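L-lysine 6-monooxygenase involved in desferrioxamine biosynthesis (Erwinia amylovora CFBP1430, PDB 5O8P) probably hydroxylates a terminal amine of cadaverine as an FAD- and NADPH-dependent monooxygenase in the biosynthesis of the siderophore desferrioxamine. Local coordinates at residues V36-N41 against Q148-H153; Y125-D130 against C134-S139. One frame throughout, in Å; residues are numbered along the deposited sequence.

Contact 1: residues V36-N41 against Q148-H153; sequences VFLDQN and QEWLAH. With FAD (flavin-adenine dinucleotide), chain C.
W150 lays its indole over the branched end of L38 and reaches with its benzene half to V36, and these three side chains carry the whole contact. L38 CD2 sits over one face of the five-membered ring, 4.1 Å from the ring centroid and only 8° off its normal, a CH-pi contact that suits a leucine methyl against a flat, electron-rich surface. V36 meets the same indole obliquely, its CG1 4.2 Å from CE3 of W150. With CG beside its backbone N (chi1 -53°), W150 turns the indole toward 36-38. The nearest CA atoms, of V36 and W150, are 9.5 Å apart, because strand 8-14 lies between the two strands and pairs in parallel with both; W150 passes over it, touching I12. The NE1 of W150 is satisfied by the hydroxyl of S139.

Strands 35-38 and 8-14 belong to the nucleotide-binding sheet of this Rossmann-type FAD domain. At the end of strand 35-38 the chain turns from apolar to polar. D39 points its carboxylate at the adenosine ribose, OD1 lying 2.7 Å from FAD O3B, while OD2 accepts a hydrogen bond from the backbone N of N41 at 3.0 Å in an Asx turn, the donor lying above the carboxylate plane. Q40 lays its amide near the adenine, with NE2 3.3 Å from FAD C4A.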
ATOM      1  N   VAL B  36      25.737  18.667  31.670  1.00 38.24           N
ATOM      2  CA  VAL B  36      26.365  17.370  31.695  1.00 38.15           C
ATOM      3  C   VAL B  36      25.305  16.306  31.986  1.00 35.93           C
ATOM      4  O   VAL B  36      24.291  16.581  32.645  1.00 33.65           O
ATOM      5  CB  VAL B  36      27.517  17.347  32.724  1.00 40.66           C
ATOM      6  CG1 VAL B  36      26.994  17.335  34.148  1.00 40.21           C
ATOM      7  CG2 VAL B  36      28.458  16.182  32.492  1.00 39.66           C
ATOM      8  N   PHE B  37      25.554  15.101  31.481  1.00 33.18           N
ATOM      9  CA  PHE B  37      24.609  14.017  31.567  1.00 34.28           C
ATOM     10  C   PHE B  37      25.264  12.802  32.182  1.00 32.32           C
ATOM     11  O   PHE B  37      26.314  12.375  31.725  1.00 31.45           O
ATOM     12  CB  PHE B  37      24.113  13.673  30.169  1.00 37.04           C
ATOM     13  CG  PHE B  37      23.274  14.745  29.553  1.00 39.67           C
ATOM     14  CD1 PHE B  37      21.899  14.768  29.747  1.00 39.17           C
ATOM     15  CD2 PHE B  37      23.865  15.768  28.812  1.00 41.49           C
ATOM     16  CE1 PHE B  37      21.127  15.766  29.187  1.00 38.32           C
ATOM     17  CE2 PHE B  37      23.095  16.781  28.259  1.00 38.28           C
ATOM     18  CZ  PHE B  37      21.728  16.765  28.432  1.00 36.45           C
ATOM     19  N   LEU B  38      24.612  12.230  33.189  1.00 32.38           N
ATOM     20  CA  LEU B  38      25.134  11.118  33.976  1.00 32.42           C
ATOM     21  C   LEU B  38      24.292   9.870  33.758  1.00 35.08           C
ATOM     22  O   LEU B  38      23.091   9.931  33.927  1.00 37.15           O
ATOM     23  CB  LEU B  38      25.059  11.482  35.461  1.00 31.15           C
ATOM     24  CG  LEU B  38      26.094  12.407  36.097  1.00 31.96           C
ATOM     25  CD1 LEU B  38      26.743  13.370  35.123  1.00 31.94           C
ATOM     26  CD2 LEU B  38      25.479  13.141  37.282  1.00 31.83           C
ATOM     27  N   ASP B  39      24.916   8.741  33.428  1.00 37.98           N
ATOM     28  CA  ASP B  39      24.212   7.451  33.311  1.00 39.67           C
ATOM     29  C   ASP B  39      25.058   6.328  33.927  1.00 38.83           C
ATOM     30  O   ASP B  39      26.284   6.373  33.858  1.00 40.68           O
ATOM     31  CB  ASP B  39      23.919   7.146  31.838  1.00 42.79           C
ATOM     32  CG  ASP B  39      22.946   5.980  31.646  1.00 45.14           C
ATOM     33  OD1 ASP B  39      21.722   6.218  31.631  1.00 46.09           O
ATOM     34  OD2 ASP B  39      23.399   4.827  31.503  1.00 46.27           O
ATOM     35  N   GLN B  40      24.401   5.329  34.515  1.00 34.31           N
ATOM     36  CA  GLN B  40      25.094   4.262  35.239  1.00 31.34           C
ATOM     37  C   GLN B  40      25.662   3.147  34.353  1.00 30.59           C
ATOM     38  O   GLN B  40      26.610   2.462  34.750  1.00 30.84           O
ATOM     39  CB  GLN B  40      24.205   3.682  36.332  1.00 30.58           C
ATOM     40  CG  GLN B  40      23.064   2.821  35.869  1.00 31.55           C
ATOM     41  CD  GLN B  40      22.058   2.600  36.980  1.00 32.04           C
ATOM     42  OE1 GLN B  40      22.402   2.248  38.127  1.00 32.75           O
ATOM     43  NE2 GLN B  40      20.808   2.811  36.650  1.00 31.45           N
ATOM     44  N   ASN B  41      25.093   2.973  33.169  1.00 32.27           N
ATOM     45  CA  ASN B  41      25.552   1.952  32.219  1.00 34.74           C
ATOM     46  C   ASN B  41      26.847   2.407  31.556  1.00 35.82           C
ATOM     47  O   ASN B  41      27.190   3.591  31.635  1.00 36.29           O
ATOM     48  CB  ASN B  41      24.477   1.675  31.164  1.00 36.88           C
ATOM     49  CG  ASN B  41      23.194   1.181  31.779  1.00 38.50           C
ATOM     50  OD1 ASN B  41      22.137   1.743  31.548  1.00 45.27           O
ATOM     51  ND2 ASN B  41      23.288   0.133  32.585  1.00 37.52           N
ATOM     52  N   GLN B 148      31.836  11.022  43.692  1.00 39.54           N
ATOM     53  CA  GLN B 148      31.974  12.395  43.177  1.00 42.18           C
ATOM     54  C   GLN B 148      30.675  13.138  43.450  1.00 40.97           C
ATOM     55  O   GLN B 148      29.611  12.526  43.532  1.00 38.26           O
ATOM     56  CB  GLN B 148      32.288  12.433  41.675  1.00 45.39           C
ATOM     57  CG  GLN B 148      32.666  11.101  41.048  1.00 53.41           C
ATOM     58  CD  GLN B 148      32.994  11.212  39.570  1.00 57.45           C
ATOM     59  OE1 GLN B 148      33.502  12.249  39.102  1.00 54.62           O
ATOM     60  NE2 GLN B 148      32.709  10.134  38.822  1.00 52.73           N
ATOM     61  N   GLU B 149      30.779  14.455  43.625  1.00 43.28           N
ATOM     62  CA  GLU B 149      29.617  15.331  43.797  1.00 43.16           C
ATOM     63  C   GLU B 149      29.576  16.337  42.668  1.00 39.62           C
ATOM     64  O   GLU B 149      30.595  16.905  42.284  1.00 41.80           O
ATOM     65  CB  GLU B 149      29.625  16.022  45.165  1.00 47.26           C
ATOM     66  CG  GLU B 149      29.101  15.101  46.261  1.00 53.83           C
ATOM     67  CD  GLU B 149      29.054  15.718  47.652  1.00 57.72           C
ATOM     68  OE1 GLU B 149      29.409  16.926  47.821  1.00 58.23           O
ATOM     69  OE2 GLU B 149      28.626  14.955  48.567  1.00 57.50           O
ATOM     70  N   TRP B 150      28.390  16.504  42.106  1.00 39.35           N
ATOM     71  CA  TRP B 150      28.169  17.397  40.994  1.00 37.04           C
ATOM     72  C   TRP B 150      27.227  18.467  41.498  1.00 39.92           C
ATOM     73  O   TRP B 150      26.238  18.170  42.179  1.00 43.77           O
ATOM     74  CB  TRP B 150      27.539  16.638  39.838  1.00 34.49           C
ATOM     75  CG  TRP B 150      28.289  15.412  39.434  1.00 32.50           C
ATOM     76  CD1 TRP B 150      28.279  14.200  40.052  1.00 32.89           C
ATOM     77  CD2 TRP B 150      29.148  15.272  38.305  1.00 31.21           C
ATOM     78  NE1 TRP B 150      29.081  13.314  39.379  1.00 33.27           N
ATOM     79  CE2 TRP B 150      29.628  13.948  38.298  1.00 32.52           C
ATOM     80  CE3 TRP B 150      29.560  16.144  37.296  1.00 32.83           C
ATOM     81  CZ2 TRP B 150      30.506  13.472  37.324  1.00 33.65           C
ATOM     82  CZ3 TRP B 150      30.420  15.676  36.323  1.00 34.19           C
ATOM     83  CH2 TRP B 150      30.891  14.350  36.344  1.00 34.35           C
ATOM     84  N   LEU B 151      27.551  19.718  41.195  1.00 39.26           N
ATOM     85  CA  LEU B 151      26.718  20.845  41.580  1.00 36.28           C
ATOM     86  C   LEU B 151      25.972  21.344  40.367  1.00 34.53           C
ATOM     87  O   LEU B 151      26.495  21.287  39.249  1.00 30.82           O
ATOM     88  CB  LEU B 151      27.594  21.941  42.166  1.00 37.12           C
ATOM     89  CG  LEU B 151      28.221  21.534  43.501  1.00 40.86           C
ATOM     90  CD1 LEU B 151      29.454  22.360  43.853  1.00 44.16           C
ATOM     91  CD2 LEU B 151      27.165  21.599  44.590  1.00 41.90           C
ATOM     92  N   ALA B 152      24.741  21.809  40.581  1.00 36.86           N
ATOM     93  CA  ALA B 152      23.903  22.269  39.467  1.00 37.60           C
ATOM     94  C   ALA B 152      22.685  23.064  39.902  1.00 36.09           C
ATOM     95  O   ALA B 152      22.037  22.754  40.913  1.00 31.89           O
ATOM     96  CB  ALA B 152      23.444  21.087  38.625  1.00 38.99           C
ATOM     97  N   HIS B 153      22.359  24.071  39.099  1.00 37.45           N
ATOM     98  CA  HIS B 153      21.197  24.918  39.347  1.00 38.43           C
ATOM     99  C   HIS B 153      19.896  24.195  39.032  1.00 37.72           C
ATOM    100  O   HIS B 153      18.879  24.397  39.720  1.00 34.51           O
ATOM    101  CB  HIS B 153      21.296  26.206  38.533  1.00 38.75           C
ATOM    102  CG  HIS B 153      22.388  27.123  38.996  1.00 38.21           C
ATOM    103  ND1 HIS B 153      22.247  27.929  40.107  1.00 36.51           N
ATOM    104  CD2 HIS B 153      23.632  27.360  38.506  1.00 37.23           C
ATOM    105  CE1 HIS B 153      23.358  28.623  40.280  1.00 42.24           C
ATOM    106  NE2 HIS B 153      24.215  28.293  39.325  1.00 43.89           N
TER
HETATM  107  PA  FAD C 501      15.588   4.660  29.069  1.00 81.94           P
HETATM  108  O1A FAD C 501      16.174   3.619  28.133  1.00 74.09           O
HETATM  109  O2A FAD C 501      14.710   4.215  30.214  1.00 70.04           O
HETATM  110  O5B FAD C 501      16.856   5.485  29.635  1.00 89.76           O
HETATM  111  C5B FAD C 501      17.134   5.612  31.025  1.00 93.35           C
HETATM  112  C4B FAD C 501      18.623   5.553  31.344  1.00 92.51           C
HETATM  113  O4B FAD C 501      18.850   6.111  32.647  1.00 91.14           O
HETATM  114  C3B FAD C 501      19.157   4.125  31.390  1.00 92.41           C
HETATM  115  O3B FAD C 501      20.375   4.063  30.636  1.00 71.22           O
HETATM  116  C2B FAD C 501      19.337   3.829  32.878  1.00 93.74           C
HETATM  117  O2B FAD C 501      20.409   2.928  33.173  1.00102.75           O
HETATM  118  C1B FAD C 501      19.628   5.206  33.443  1.00 89.91           C
HETATM  119  N9A FAD C 501      19.409   5.376  34.905  1.00 89.25           N
HETATM  120  C8A FAD C 501      18.323   5.064  35.644  1.00 89.69           C
HETATM  121  N7A FAD C 501      18.529   5.387  36.951  1.00 85.07           N
HETATM  122  C5A FAD C 501      19.767   5.917  37.059  1.00 83.69           C
HETATM  123  C6A FAD C 501      20.632   6.466  38.139  1.00 80.99           C
HETATM  124  N6A FAD C 501      20.202   6.520  39.423  1.00 86.95           N
HETATM  125  N1A FAD C 501      21.869   6.919  37.801  1.00 75.99           N
HETATM  126  C2A FAD C 501      22.325   6.877  36.531  1.00 77.16           C
HETATM  127  N3A FAD C 501      21.597   6.385  35.510  1.00 71.15           N
HETATM  128  C4A FAD C 501      20.338   5.905  35.704  1.00 82.70           C
HETATM  129  N1  FAD C 501       8.669   4.845  21.493  1.00100.83           N
HETATM  130  C2  FAD C 501       8.581   5.368  20.242  1.00100.06           C
HETATM  131  O2  FAD C 501       8.193   6.552  20.125  1.00 91.22           O
HETATM  132  N3  FAD C 501       8.905   4.660  19.137  1.00100.91           N
HETATM  133  C4  FAD C 501       9.330   3.385  19.207  1.00 95.54           C
HETATM  134  O4  FAD C 501       9.617   2.752  18.174  1.00 90.37           O
HETATM  135  C4X FAD C 501       9.453   2.740  20.538  1.00 93.34           C
HETATM  136  N5  FAD C 501       9.876   1.464  20.678  1.00 83.55           N
HETATM  137  C5X FAD C 501       9.974   0.904  21.906  1.00 95.47           C
HETATM  138  C6  FAD C 501      10.414  -0.415  21.988  1.00103.36           C
HETATM  139  C7  FAD C 501      10.541  -1.058  23.217  1.00104.55           C
HETATM  140  C7M FAD C 501      11.017  -2.489  23.280  1.00 95.80           C
HETATM  141  C8  FAD C 501      10.199  -0.313  24.463  1.00103.41           C
HETATM  142  C8M FAD C 501      10.328  -0.985  25.804  1.00 98.10           C
HETATM  143  C9  FAD C 501       9.754   1.008  24.392  1.00105.69           C
HETATM  144  C9A FAD C 501       9.622   1.670  23.158  1.00105.54           C
HETATM  145  N10 FAD C 501       9.173   3.029  23.033  1.00112.87           N
HETATM  146  C10 FAD C 501       9.081   3.570  21.720  1.00101.91           C
HETATM  147  C1' FAD C 501       8.805   3.892  24.189  1.00113.15           C
HETATM  148  C2' FAD C 501       9.979   4.777  24.670  1.00109.04           C
HETATM  149  O2' FAD C 501      10.625   5.412  23.547  1.00 95.16           O
HETATM  150  C3' FAD C 501      11.029   4.019  25.506  1.00102.86           C
HETATM  151  O3' FAD C 501      10.427   3.470  26.688  1.00101.10           O
HETATM  152  C4' FAD C 501      12.219   4.892  25.926  1.00 97.60           C
HETATM  153  O4' FAD C 501      13.367   4.063  26.136  1.00 78.97           O
HETATM  154  C5' FAD C 501      11.949   5.689  27.200  1.00 99.50           C
HETATM  155  O5' FAD C 501      12.819   6.822  27.234  1.00 99.51           O
HETATM  156  P   FAD C 501      13.864   7.010  28.432  1.00 83.70           P
HETATM  157  O1P FAD C 501      14.682   8.253  28.147  1.00 76.54           O
HETATM  158  O2P FAD C 501      13.012   6.936  29.668  1.00 68.07           O
HETATM  159  O3P FAD C 501      14.759   5.688  28.115  1.00 95.50           O

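Contact 2: residues Y125-D130 against C134-S139; sequences YVSYDD and CYRVRS
Y128 drives the edge of its ring into the face of Y135, an edge-to-face pair with centroids 5.0 Å apart and planes at 58°. Y128 CD1 stands over the centre of the Y135 ring, 3.7 Å from its CZ; the first torsion of Y128 (chi1 -173°) sets CG opposite the backbone N and sends the ring along its own strand, so that its CD1 edge faces Y135 across the ladder. Beside the tyrosines, V126 CG1 packs on V137 CG2 at 4.2 Å. Branched and aromatic residues suit this close-packed face, where L155 covers V126, Y135 and V137. R356 ties the two rings together, with a hydrogen bond from NE to the Y135 hydroxyl and a cation-pi contact to Y128.

The face bearing Y125, S127, D129, R136 and R138 is more open and more polar, except at C134, buried against L151 and I8. On it D129 OD2 takes R136 NH2 at 2.6 Å in a salt bridge whose N-H...O bond is nearly straight. OD2 lies almost in the guanidinium plane, while the donor comes to its anti side, tilted out of the carboxylate plane; the two planes are inclined by 54°. A bend at chi3 brings the arginine's NE and NH2 round to D129, and NH1 has a second acid in E149; gripped by both, the guanidinium is probably fixed in orientation as well as balanced in charge. R138 has a slacker hold, laying one guanidinium face over Y125 CB, 3.5 Å from NH2.

Between the faces, hydrogen-bonded pairs (Y125-R138, S127-R136) alternate with non-hydrogen-bonded ones (V126-V137, Y128-Y135). S127 and R136 exchange two bonds, R136 N to S127 O being 2.8 Å; at Y125 and R138 the return bond is weak. Strands 121-129 and 134-141 thus form a beta hairpin at the margin of the FAD-binding domain.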
ATOM      1  N   TYR B 125      22.349   9.844  45.524  1.00 41.47           N
ATOM      2  CA  TYR B 125      21.590  10.773  46.358  1.00 43.19           C
ATOM      3  C   TYR B 125      21.620  12.173  45.741  1.00 38.99           C
ATOM      4  O   TYR B 125      22.609  12.570  45.119  1.00 38.58           O
ATOM      5  CB  TYR B 125      22.180  10.784  47.770  1.00 48.47           C
ATOM      6  CG  TYR B 125      21.340  11.479  48.833  1.00 56.67           C
ATOM      7  CD1 TYR B 125      20.125  10.925  49.276  1.00 56.80           C
ATOM      8  CD2 TYR B 125      21.784  12.679  49.434  1.00 61.13           C
ATOM      9  CE1 TYR B 125      19.372  11.549  50.271  1.00 59.61           C
ATOM     10  CE2 TYR B 125      21.038  13.316  50.421  1.00 61.60           C
ATOM     11  CZ  TYR B 125      19.836  12.751  50.840  1.00 63.67           C
ATOM     12  OH  TYR B 125      19.103  13.386  51.819  1.00 61.60           O
ATOM     13  N   VAL B 126      20.521  12.901  45.898  1.00 34.74           N
ATOM     14  CA  VAL B 126      20.428  14.293  45.476  1.00 33.53           C
ATOM     15  C   VAL B 126      19.861  15.094  46.633  1.00 32.49           C
ATOM     16  O   VAL B 126      18.993  14.611  47.348  1.00 32.17           O
ATOM     17  CB  VAL B 126      19.513  14.466  44.240  1.00 33.64           C
ATOM     18  CG1 VAL B 126      19.474  15.918  43.805  1.00 32.61           C
ATOM     19  CG2 VAL B 126      19.983  13.592  43.087  1.00 34.87           C
ATOM     20  N   SER B 127      20.348  16.314  46.809  1.00 32.77           N
ATOM     21  CA  SER B 127      19.891  17.184  47.889  1.00 34.43           C
ATOM     22  C   SER B 127      20.006  18.644  47.474  1.00 34.77           C
ATOM     23  O   SER B 127      20.760  18.968  46.547  1.00 30.53           O
ATOM     24  CB  SER B 127      20.709  16.917  49.155  1.00 36.04           C
ATOM     25  OG  SER B 127      22.099  16.960  48.869  1.00 36.36           O
ATOM     26  N   TYR B 128      19.237  19.504  48.146  1.00 36.92           N
ATOM     27  CA  TYR B 128      19.267  20.945  47.899  1.00 38.78           C
ATOM     28  C   TYR B 128      20.100  21.631  48.953  1.00 39.01           C
ATOM     29  O   TYR B 128      19.783  21.572  50.138  1.00 40.34           O
ATOM     30  CB  TYR B 128      17.860  21.556  47.896  1.00 41.17           C
ATOM     31  CG  TYR B 128      17.840  23.020  47.474  1.00 41.79           C
ATOM     32  CD1 TYR B 128      18.167  23.390  46.167  1.00 41.88           C
ATOM     33  CD2 TYR B 128      17.529  24.035  48.382  1.00 41.58           C
ATOM     34  CE1 TYR B 128      18.169  24.709  45.759  1.00 43.43           C
ATOM     35  CE2 TYR B 128      17.526  25.371  47.986  1.00 43.76           C
ATOM     36  CZ  TYR B 128      17.847  25.702  46.669  1.00 45.63           C
ATOM     37  OH  TYR B 128      17.841  27.020  46.270  1.00 50.36           O
ATOM     38  N   ASP B 129      21.157  22.294  48.505  1.00 41.40           N
ATOM     39  CA  ASP B 129      22.045  23.050  49.379  1.00 46.01           C
ATOM     40  C   ASP B 129      21.476  24.446  49.620  1.00 47.29           C
ATOM     41  O   ASP B 129      21.502  25.280  48.719  1.00 49.39           O
ATOM     42  CB  ASP B 129      23.421  23.131  48.722  1.00 46.48           C
ATOM     43  CG  ASP B 129      24.502  23.536  49.682  1.00 44.98           C
ATOM     44  OD1 ASP B 129      24.359  24.609  50.350  1.00 45.61           O
ATOM     45  OD2 ASP B 129      25.494  22.761  49.734  1.00 44.26           O
ATOM     46  N   ASP B 130      20.965  24.704  50.823  1.00 50.81           N
ATOM     47  CA  ASP B 130      20.341  26.005  51.128  1.00 55.25           C
ATOM     48  C   ASP B 130      21.336  27.161  51.031  1.00 57.37           C
ATOM     49  O   ASP B 130      20.977  28.251  50.594  1.00 56.42           O
ATOM     50  CB  ASP B 130      19.712  26.016  52.524  1.00 59.16           C
ATOM     51  CG  ASP B 130      18.555  25.061  52.653  1.00 64.57           C
ATOM     52  OD1 ASP B 130      17.559  25.206  51.907  1.00 66.19           O
ATOM     53  OD2 ASP B 130      18.636  24.173  53.525  1.00 72.11           O
ATOM     54  N   CYS B 134      21.609  25.705  45.313  1.00 45.25           N
ATOM     55  CA  CYS B 134      21.616  24.820  44.153  1.00 43.36           C
ATOM     56  C   CYS B 134      21.504  23.342  44.561  1.00 37.77           C
ATOM     57  O   CYS B 134      21.426  23.023  45.747  1.00 38.09           O
ATOM     58  CB  CYS B 134      22.885  25.063  43.339  1.00 45.90           C
ATOM     59  SG  CYS B 134      24.350  24.253  44.017  1.00 64.48           S
ATOM     60  N   TYR B 135      21.479  22.452  43.567  1.00 34.63           N
ATOM     61  CA  TYR B 135      21.325  21.010  43.802  1.00 33.46           C
ATOM     62  C   TYR B 135      22.684  20.299  43.817  1.00 33.95           C
ATOM     63  O   TYR B 135      23.591  20.613  43.032  1.00 31.50           O
ATOM     64  CB  TYR B 135      20.367  20.382  42.776  1.00 31.67           C
ATOM     65  CG  TYR B 135      18.920  20.781  43.018  1.00 31.54           C
ATOM     66  CD1 TYR B 135      18.138  20.110  43.961  1.00 32.28           C
ATOM     67  CD2 TYR B 135      18.350  21.852  42.338  1.00 30.62           C
ATOM     68  CE1 TYR B 135      16.822  20.485  44.212  1.00 32.07           C
ATOM     69  CE2 TYR B 135      17.040  22.243  42.582  1.00 31.76           C
ATOM     70  CZ  TYR B 135      16.271  21.558  43.518  1.00 32.22           C
ATOM     71  OH  TYR B 135      14.970  21.957  43.744  1.00 30.29           O
ATOM     72  N   ARG B 136      22.808  19.341  44.730  1.00 34.98           N
ATOM     73  CA  ARG B 136      24.041  18.585  44.940  1.00 35.68           C
ATOM     74  C   ARG B 136      23.738  17.140  44.619  1.00 32.22           C
ATOM     75  O   ARG B 136      22.913  16.540  45.290  1.00 33.27           O
ATOM     76  CB  ARG B 136      24.468  18.742  46.407  1.00 40.57           C
ATOM     77  CG  ARG B 136      25.662  17.930  46.849  1.00 44.77           C
ATOM     78  CD  ARG B 136      26.005  18.201  48.317  1.00 48.03           C
ATOM     79  NE  ARG B 136      26.258  19.630  48.555  1.00 49.95           N
ATOM     80  CZ  ARG B 136      27.379  20.273  48.224  1.00 50.54           C
ATOM     81  NH1 ARG B 136      28.409  19.640  47.633  1.00 50.58           N
ATOM     82  NH2 ARG B 136      27.474  21.581  48.484  1.00 51.11           N
ATOM     83  N   VAL B 137      24.399  16.596  43.605  1.00 31.02           N
ATOM     84  CA  VAL B 137      24.129  15.240  43.086  1.00 32.11           C
ATOM     85  C   VAL B 137      25.310  14.331  43.409  1.00 34.30           C
ATOM     86  O   VAL B 137      26.386  14.524  42.857  1.00 33.32           O
ATOM     87  CB  VAL B 137      23.949  15.279  41.547  1.00 31.34           C
ATOM     88  CG1 VAL B 137      23.806  13.883  40.954  1.00 30.71           C
ATOM     89  CG2 VAL B 137      22.767  16.153  41.180  1.00 30.86           C
ATOM     90  N   ARG B 138      25.110  13.345  44.283  1.00 37.89           N
ATOM     91  CA  ARG B 138      26.189  12.432  44.684  1.00 41.03           C
ATOM     92  C   ARG B 138      26.177  11.178  43.807  1.00 37.37           C
ATOM     93  O   ARG B 138      25.215  10.402  43.823  1.00 36.12           O
ATOM     94  CB  ARG B 138      26.082  12.070  46.170  1.00 49.82           C
ATOM     95  CG  ARG B 138      27.425  11.720  46.824  1.00 61.34           C
ATOM     96  CD  ARG B 138      27.298  11.425  48.320  1.00 71.28           C
ATOM     97  NE  ARG B 138      26.411  10.267  48.552  1.00 81.67           N
ATOM     98  CZ  ARG B 138      25.402  10.185  49.438  1.00 81.71           C
ATOM     99  NH1 ARG B 138      25.106  11.190  50.269  1.00 82.29           N
ATOM    100  NH2 ARG B 138      24.683   9.062  49.498  1.00 76.04           N
ATOM    101  N   SER B 139      27.252  10.997  43.039  1.00 35.04           N
ATOM    102  CA  SER B 139      27.420   9.845  42.159  1.00 34.21           C
ATOM    103  C   SER B 139      28.425   8.838  42.701  1.00 35.77           C
ATOM    104  O   SER B 139      29.177   9.122  43.639  1.00 36.07           O
ATOM    105  CB  SER B 139      27.888  10.305  40.782  1.00 34.29           C
ATOM    106  OG  SER B 139      29.298  10.416  40.712  1.00 34.20           O
TER

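How the contacts relate
Contact 1 is buried and almost wholly apolar, a tryptophan spanning two strands that do not pair, whereas contact 2 is only partly buried and rests on a ladder of backbone bonds with an apolar and a charged face. They meet because strand 134-141 lies next to strand 147-152 in one sheet: A152 O probably accepts a hydrogen bond from Y135 N at 2.7 Å, and W150 O probably one from V137 N. The contact centres are about 10 Å apart, and contact 2 falls within the long connection between the segments of contact 1. Segment 36-41 touches FAD directly; the hairpin is more remote, the side chain of V137 lying about 8 Å from FAD.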